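PDB 6SRT: N-acetylmuramoyl-L-alanine amidase from Clostridium intestinale URNW, which probably hydrolyses, as a zinc-dependent endolysin amidase, the amide bond between N-acetylmuramic acid and L-alanine in bacterial peptidoglycan. Local coordinates for residues Pro41-Tyr46 with Ala101-Ile106; Pro34-Phe39 with Asn90-His95. One frame throughout, in Å; residues are numbered along the deposited sequence. Where two conformers were deposited one is given.

Contact 1 (Pro41-Tyr46 with Ala101-Ile106)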
loop_
_atom_site.group_PDB
_atom_site.type_symbol
_atom_site.label_atom_id
_atom_site.label_comp_id
_atom_site.label_asym_id
_atom_site.label_seq_id
_atom_site.Cartn_x
_atom_site.Cartn_y
_atom_site.Cartn_z
ATOM N N PRO A 41 -5.081 -6.235 -11.213
ATOM C CA PRO A 41 -3.969 -5.336 -10.970
ATOM C C PRO A 41 -2.859 -5.421 -11.999
ATOM O O PRO A 41 -2.443 -6.526 -12.375
ATOM C CB PRO A 41 -3.490 -5.761 -9.579
ATOM C CG PRO A 41 -3.937 -7.202 -9.461
ATOM C CD PRO A 41 -5.254 -7.249 -10.180
ATOM N N ASN A 42 -2.393 -4.262 -12.425
ATOM C CA ASN A 42 -1.224 -4.138 -13.297
ATOM C C ASN A 42 -0.303 -3.025 -12.830
ATOM O O ASN A 42 0.600 -2.615 -13.586
ATOM C CB ASN A 42 -1.597 -4.068 -14.746
ATOM C CG ASN A 42 -2.364 -2.800 -15.080
ATOM O OD1 ASN A 42 -2.486 -1.880 -14.285
ATOM N ND2 ASN A 42 -2.892 -2.742 -16.303
ATOM N N MET A 43 -0.478 -2.543 -11.595
ATOM C CA MET A 43 0.214 -1.344 -11.037
ATOM C C MET A 43 0.323 -1.584 -9.538
ATOM O O MET A 43 -0.548 -2.236 -8.937
ATOM C CB MET A 43 -0.583 -0.076 -11.357
ATOM C CG MET A 43 0.113 1.174 -10.994
ATOM S SD MET A 43 -1.064 2.554 -11.161
ATOM C CE MET A 43 -1.092 2.644 -12.950
ATOM N N ILE A 44 1.400 -1.042 -8.935
ATOM C CA ILE A 44 1.509 -0.871 -7.492
ATOM C C ILE A 44 1.675 0.635 -7.234
ATOM O O ILE A 44 2.476 1.272 -7.894
ATOM C CB ILE A 44 2.703 -1.643 -6.923
ATOM C CG1 ILE A 44 2.520 -3.125 -7.062
ATOM C CG2 ILE A 44 3.012 -1.232 -5.495
ATOM C CD1 ILE A 44 3.759 -3.902 -6.887
ATOM N N VAL A 45 0.875 1.139 -6.316
ATOM C CA VAL A 45 0.881 2.568 -5.915
ATOM C C VAL A 45 1.286 2.675 -4.441
ATOM O O VAL A 45 0.677 2.017 -3.559
ATOM C CB VAL A 45 -0.464 3.258 -6.140
ATOM C CG1 VAL A 45 -0.417 4.705 -5.687
ATOM C CG2 VAL A 45 -0.895 3.191 -7.587
ATOM N N TYR A 46 2.316 3.505 -4.189
ATOM C CA TYR A 46 2.838 3.723 -2.838
ATOM C C TYR A 46 2.235 4.980 -2.207
ATOM O O TYR A 46 2.109 6.031 -2.839
ATOM C CB TYR A 46 4.364 3.876 -2.845
ATOM C CG TYR A 46 5.086 2.658 -3.377
ATOM C CD1 TYR A 46 5.233 1.560 -2.579
ATOM C CD2 TYR A 46 5.604 2.585 -4.645
ATOM C CE1 TYR A 46 5.837 0.387 -3.005
ATOM C CE2 TYR A 46 6.261 1.476 -5.074
ATOM C CZ TYR A 46 6.350 0.349 -4.282
ATOM O OH TYR A 46 6.947 -0.755 -4.847
ATOM N N ALA A 101 -9.223 -0.148 -9.711
ATOM C CA ALA A 101 -9.497 -1.482 -10.260
ATOM C C ALA A 101 -8.249 -2.132 -10.812
ATOM O O ALA A 101 -8.304 -3.328 -11.137
ATOM C CB ALA A 101 -10.592 -1.414 -11.304
ATOM N N ARG A 102 -7.159 -1.399 -10.962
ATOM C CA ARG A 102 -5.917 -1.897 -11.582
ATOM C C ARG A 102 -4.684 -1.759 -10.667
ATOM O O ARG A 102 -3.589 -2.102 -11.137
ATOM C CB ARG A 102 -5.673 -1.215 -12.939
ATOM C CG ARG A 102 -5.290 0.249 -12.806
ATOM C CD ARG A 102 -5.013 0.861 -14.151
ATOM N NE ARG A 102 -3.753 0.502 -14.765
ATOM C CZ ARG A 102 -3.194 1.159 -15.768
ATOM N NH1 ARG A 102 -3.820 2.190 -16.289
ATOM N NH2 ARG A 102 -2.029 0.783 -16.254
ATOM N N ALA A 103 -4.827 -1.276 -9.447
ATOM C CA ALA A 103 -3.650 -0.955 -8.627
ATOM C C ALA A 103 -3.731 -1.540 -7.239
ATOM O O ALA A 103 -4.691 -1.265 -6.507
ATOM C CB ALA A 103 -3.469 0.543 -8.560
ATOM N N PHE A 104 -2.681 -2.235 -6.848
ATOM C CA PHE A 104 -2.426 -2.436 -5.404
ATOM C C PHE A 104 -2.014 -1.159 -4.742
ATOM O O PHE A 104 -1.305 -0.331 -5.329
ATOM C CB PHE A 104 -1.307 -3.456 -5.208
ATOM C CG PHE A 104 -1.700 -4.874 -5.501
ATOM C CD1 PHE A 104 -2.588 -5.522 -4.642
ATOM C CD2 PHE A 104 -1.128 -5.557 -6.572
ATOM C CE1 PHE A 104 -2.985 -6.823 -4.917
ATOM C CE2 PHE A 104 -1.512 -6.880 -6.794
ATOM C CZ PHE A 104 -2.431 -7.494 -5.986
ATOM N N GLY A 105 -2.513 -0.976 -3.545
ATOM C CA GLY A 105 -2.130 0.189 -2.724
ATOM C C GLY A 105 -1.367 -0.263 -1.507
ATOM O O GLY A 105 -1.846 -1.077 -0.693
ATOM N N ILE A 106 -0.123 0.230 -1.337
ATOM C CA ILE A 106 0.772 -0.093 -0.206
ATOM C C ILE A 106 1.036 1.180 0.539
ATOM O O ILE A 106 1.658 2.087 -0.020
ATOM C CB ILE A 106 2.073 -0.720 -0.677
ATOM C CG1 ILE A 106 1.858 -2.004 -1.508
ATOM C CG2 ILE A 106 2.970 -0.995 0.535
ATOM C CD1 ILE A 106 3.106 -2.565 -2.113
HETATM O O HOH W 1 0.196 -0.436 -15.425
#
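Strands 43-46 and 103-106 run parallel, and alternating backbone bonds join them: Met-43 O takes the N-H of Phe-104, Phe-104 O that of Val-45 (2.8 Å from Val-45 N), and Val-45 O that of Ile-106. Just before the strands, Asn-42 N donates to Arg-102 O.

The polar side chains meet at this same end. In the conformers given, Arg-102 NE donates its N-H to Asn-42 OD1 over 2.7 Å, on a lone pair in the amide plane and at the guanidinium's edge, though the two planes stand 66° apart, and Met-43 CE lies over one guanidinium face, 3.8 Å from Arg-102 CZ. A water accepts from Arg-102 NH2 and lies within hydrogen-bonding reach of Asn-42 O.

Apolar groups divide between the sheet faces. Pro-41 CB and CG rest against Phe-104 CE2, and Ile-44 CG2, anti to its own N, reaches Ile-106 CD1 at 3.6 Å; helix 119-136 covers Ile-44 and Ile-106, and Tyr-46 OH bonds Ser-129 there. On the other face, Val-45 CG2 meets Ala-103 CB at 3.8 Å.

That apolar face lies next to the zinc ligands His-47 and His-144, so the central sheet of the amidase fold presents methyl groups beside the metal site.

Contact 2 (Pro34-Phe39 with Asn90-His95)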
loop_
_atom_site.group_PDB
_atom_site.type_symbol
_atom_site.label_atom_id
_atom_site.label_comp_id
_atom_site.label_asym_id
_atom_site.label_seq_id
_atom_site.Cartn_x
_atom_site.Cartn_y
_atom_site.Cartn_z
ATOM N N PRO A 34 -20.334 -3.621 0.178
ATOM C CA PRO A 34 -19.864 -4.786 -0.574
ATOM C C PRO A 34 -18.535 -4.499 -1.260
ATOM O O PRO A 34 -18.416 -3.499 -1.959
ATOM C CB PRO A 34 -20.970 -5.044 -1.605
ATOM C CG PRO A 34 -22.178 -4.463 -1.009
ATOM C CD PRO A 34 -21.682 -3.250 -0.241
ATOM N N LEU A 35 -17.601 -5.406 -1.078
ATOM C CA LEU A 35 -16.341 -5.371 -1.838
ATOM C C LEU A 35 -16.597 -5.864 -3.247
ATOM O O LEU A 35 -17.302 -6.819 -3.474
ATOM C CB LEU A 35 -15.268 -6.221 -1.153
ATOM C CG LEU A 35 -14.792 -5.706 0.191
ATOM C CD1 LEU A 35 -13.775 -6.659 0.760
ATOM C CD2 LEU A 35 -14.271 -4.303 0.157
ATOM N N SER A 36 -15.948 -5.192 -4.185
ATOM C CA SER A 36 -15.878 -5.684 -5.560
ATOM C C SER A 36 -14.584 -6.491 -5.733
ATOM O O SER A 36 -13.515 -5.985 -5.340
ATOM C CB SER A 36 -15.913 -4.541 -6.522
ATOM O OG SER A 36 -15.687 -5.024 -7.855
ATOM N N TYR A 37 -14.742 -7.554 -6.467
ATOM C CA TYR A 37 -13.641 -8.466 -6.838
ATOM C C TYR A 37 -13.337 -8.346 -8.298
ATOM O O TYR A 37 -12.526 -9.163 -8.819
ATOM C CB TYR A 37 -13.862 -9.903 -6.294
ATOM C CG TYR A 37 -13.892 -9.956 -4.782
ATOM C CD1 TYR A 37 -14.988 -9.505 -4.071
ATOM C CD2 TYR A 37 -12.784 -10.392 -4.068
ATOM C CE1 TYR A 37 -15.032 -9.601 -2.683
ATOM C CE2 TYR A 37 -12.801 -10.482 -2.702
ATOM C CZ TYR A 37 -13.916 -10.075 -2.005
ATOM O OH TYR A 37 -13.892 -10.164 -0.622
ATOM N N ASN A 38 -13.881 -7.331 -8.954
ATOM C CA ASN A 38 -13.539 -7.014 -10.362
ATOM C C ASN A 38 -12.257 -6.193 -10.349
ATOM O O ASN A 38 -12.264 -5.031 -10.678
ATOM C CB ASN A 38 -14.668 -6.346 -11.116
ATOM C CG ASN A 38 -15.841 -7.264 -11.415
ATOM O OD1 ASN A 38 -15.771 -8.518 -11.396
ATOM N ND2 ASN A 38 -16.946 -6.631 -11.694
ATOM N N PHE A 39 -11.181 -6.849 -9.912
ATOM C CA PHE A 39 -9.876 -6.224 -9.673
ATOM C C PHE A 39 -8.850 -6.958 -10.530
ATOM O O PHE A 39 -8.804 -8.154 -10.474
ATOM C CB PHE A 39 -9.555 -6.401 -8.192
ATOM C CG PHE A 39 -8.247 -5.832 -7.722
ATOM C CD1 PHE A 39 -7.905 -4.509 -7.861
ATOM C CD2 PHE A 39 -7.319 -6.664 -7.093
ATOM C CE1 PHE A 39 -6.703 -4.015 -7.401
ATOM C CE2 PHE A 39 -6.149 -6.161 -6.567
ATOM C CZ PHE A 39 -5.812 -4.841 -6.747
ATOM N N ASN A 90 -7.453 -9.823 -3.651
ATOM C CA ASN A 90 -8.237 -9.942 -4.884
ATOM C C ASN A 90 -9.403 -8.952 -4.977
ATOM O O ASN A 90 -10.229 -9.083 -5.906
ATOM C CB ASN A 90 -8.720 -11.374 -5.116
ATOM C CG ASN A 90 -9.552 -11.944 -3.994
ATOM O OD1 ASN A 90 -9.501 -11.471 -2.854
ATOM N ND2 ASN A 90 -10.251 -13.037 -4.324
ATOM N N ALA A 91 -9.483 -8.009 -4.050
ATOM C CA ALA A 91 -10.562 -7.022 -4.044
ATOM C C ALA A 91 -10.054 -5.665 -4.499
ATOM O O ALA A 91 -8.938 -5.255 -4.219
ATOM C CB ALA A 91 -11.163 -6.882 -2.649
ATOM N N VAL A 92 -10.969 -4.901 -5.133
ATOM C CA VAL A 92 -10.714 -3.499 -5.435
ATOM C C VAL A 92 -10.557 -2.736 -4.103
ATOM O O VAL A 92 -11.395 -2.859 -3.192
ATOM C CB VAL A 92 -11.850 -2.905 -6.288
ATOM C CG1 VAL A 92 -11.568 -1.430 -6.592
ATOM C CG2 VAL A 92 -12.074 -3.681 -7.574
ATOM N N GLY A 93 -9.538 -1.873 -4.004
ATOM C CA GLY A 93 -9.279 -1.017 -2.833
ATOM C C GLY A 93 -9.891 0.354 -3.004
ATOM O O GLY A 93 -10.649 0.627 -3.983
ATOM N N SER A 94 -9.537 1.215 -2.074
ATOM C CA SER A 94 -9.965 2.605 -2.038
ATOM C C SER A 94 -8.775 3.476 -1.662
ATOM O O SER A 94 -8.687 3.968 -0.516
ATOM C CB SER A 94 -11.087 2.812 -0.980
ATOM O OG SER A 94 -12.217 1.996 -1.245
ATOM N N HIS A 95 -7.845 3.588 -2.565
ATOM C CA HIS A 95 -6.588 4.318 -2.299
ATOM C C HIS A 95 -6.216 5.288 -3.398
ATOM O O HIS A 95 -5.491 6.249 -3.068
ATOM C CB HIS A 95 -5.446 3.382 -1.933
ATOM C CG HIS A 95 -5.021 2.504 -3.086
ATOM N ND1 HIS A 95 -4.072 2.854 -4.004
ATOM C CD2 HIS A 95 -5.549 1.325 -3.505
ATOM C CE1 HIS A 95 -4.023 1.921 -4.933
ATOM N NE2 HIS A 95 -4.900 0.964 -4.645
HETATM O O HOH W 2 -14.215 -2.955 -3.389
HETATM O O HOH W 3 -9.373 -9.969 -8.420
#
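Ser-36 O accepts the N-H of Val-92, 2.8 Å from Val-92 N, and the CA of Ala-91 also approaches this oxygen, at 3.4 Å. It is the one direct hydrogen bond between the loops. Two waters add to it: one takes the N-H of Ser-36 and donates to Val-92 O, and another lies within hydrogen-bonding reach of Phe-39 O and Asn-90 O.

Phe-39 turns a ring face to the backbone. With CG anti to its N (chi1 180°), the ring lies flat over the Ala-91 carbonyl, whose oxygen sits 3.5 Å above the plane and over its centre. That oxygen is also bonded by His-74 NE2, and His-74 stacks on the Phe-39 ring. Beside the ring, Phe-39 CB packs on Val-92 CG2 at 3.8 Å; that methyl is 3.4 Å from Asn-38 O.

Ala-91 CB lies over one face of the Tyr-37 ring, 4.2 Å from the centroid and 21° off the normal, a CH-pi contact. The Asn-90 amide comes to the ring's edge, with its plane turned 75° from the ring and OD1 3.4 Å from Tyr-37 CE2.

Within the first loop, Ser-36 OG accepts from Asn-38 N in an ST turn, and Asn-38 centres an inverse gamma turn whose Phe-39 N to Tyr-37 O bond is weak; Ser-36, Asn-38 and Phe-39 all touch Val-92. One direct bond and water-mediated links join the loops, Ala-91 presenting CB to Tyr-37 and O to Phe-39. Through His-95, whose ND1 bonds NE2 of the zinc ligand His-47, this ties loop 34-39 to the metal site's second shell.

From the N terminus, the chain leaves strand 24-25, passes through 34-39 and almost at once enters 41-46, the start of strand 43-48. Helix 56-65 and hairpin strands 75-77 and 83-85 follow before it returns through 90-95 and 101-106. Contact 2 closes the loop from 39 to 90 and contact 1 that from 46 to 101; the four segments alternate, so the closures cross rather than nest. Contact 1 ties neighbouring strands of the central sheet, contact 2 the loops leading into them. They meet where Phe-39 sets its ring against Phe-104, and where His-95, bonded to the zinc ligand His-47, also bonds Ala-103 O.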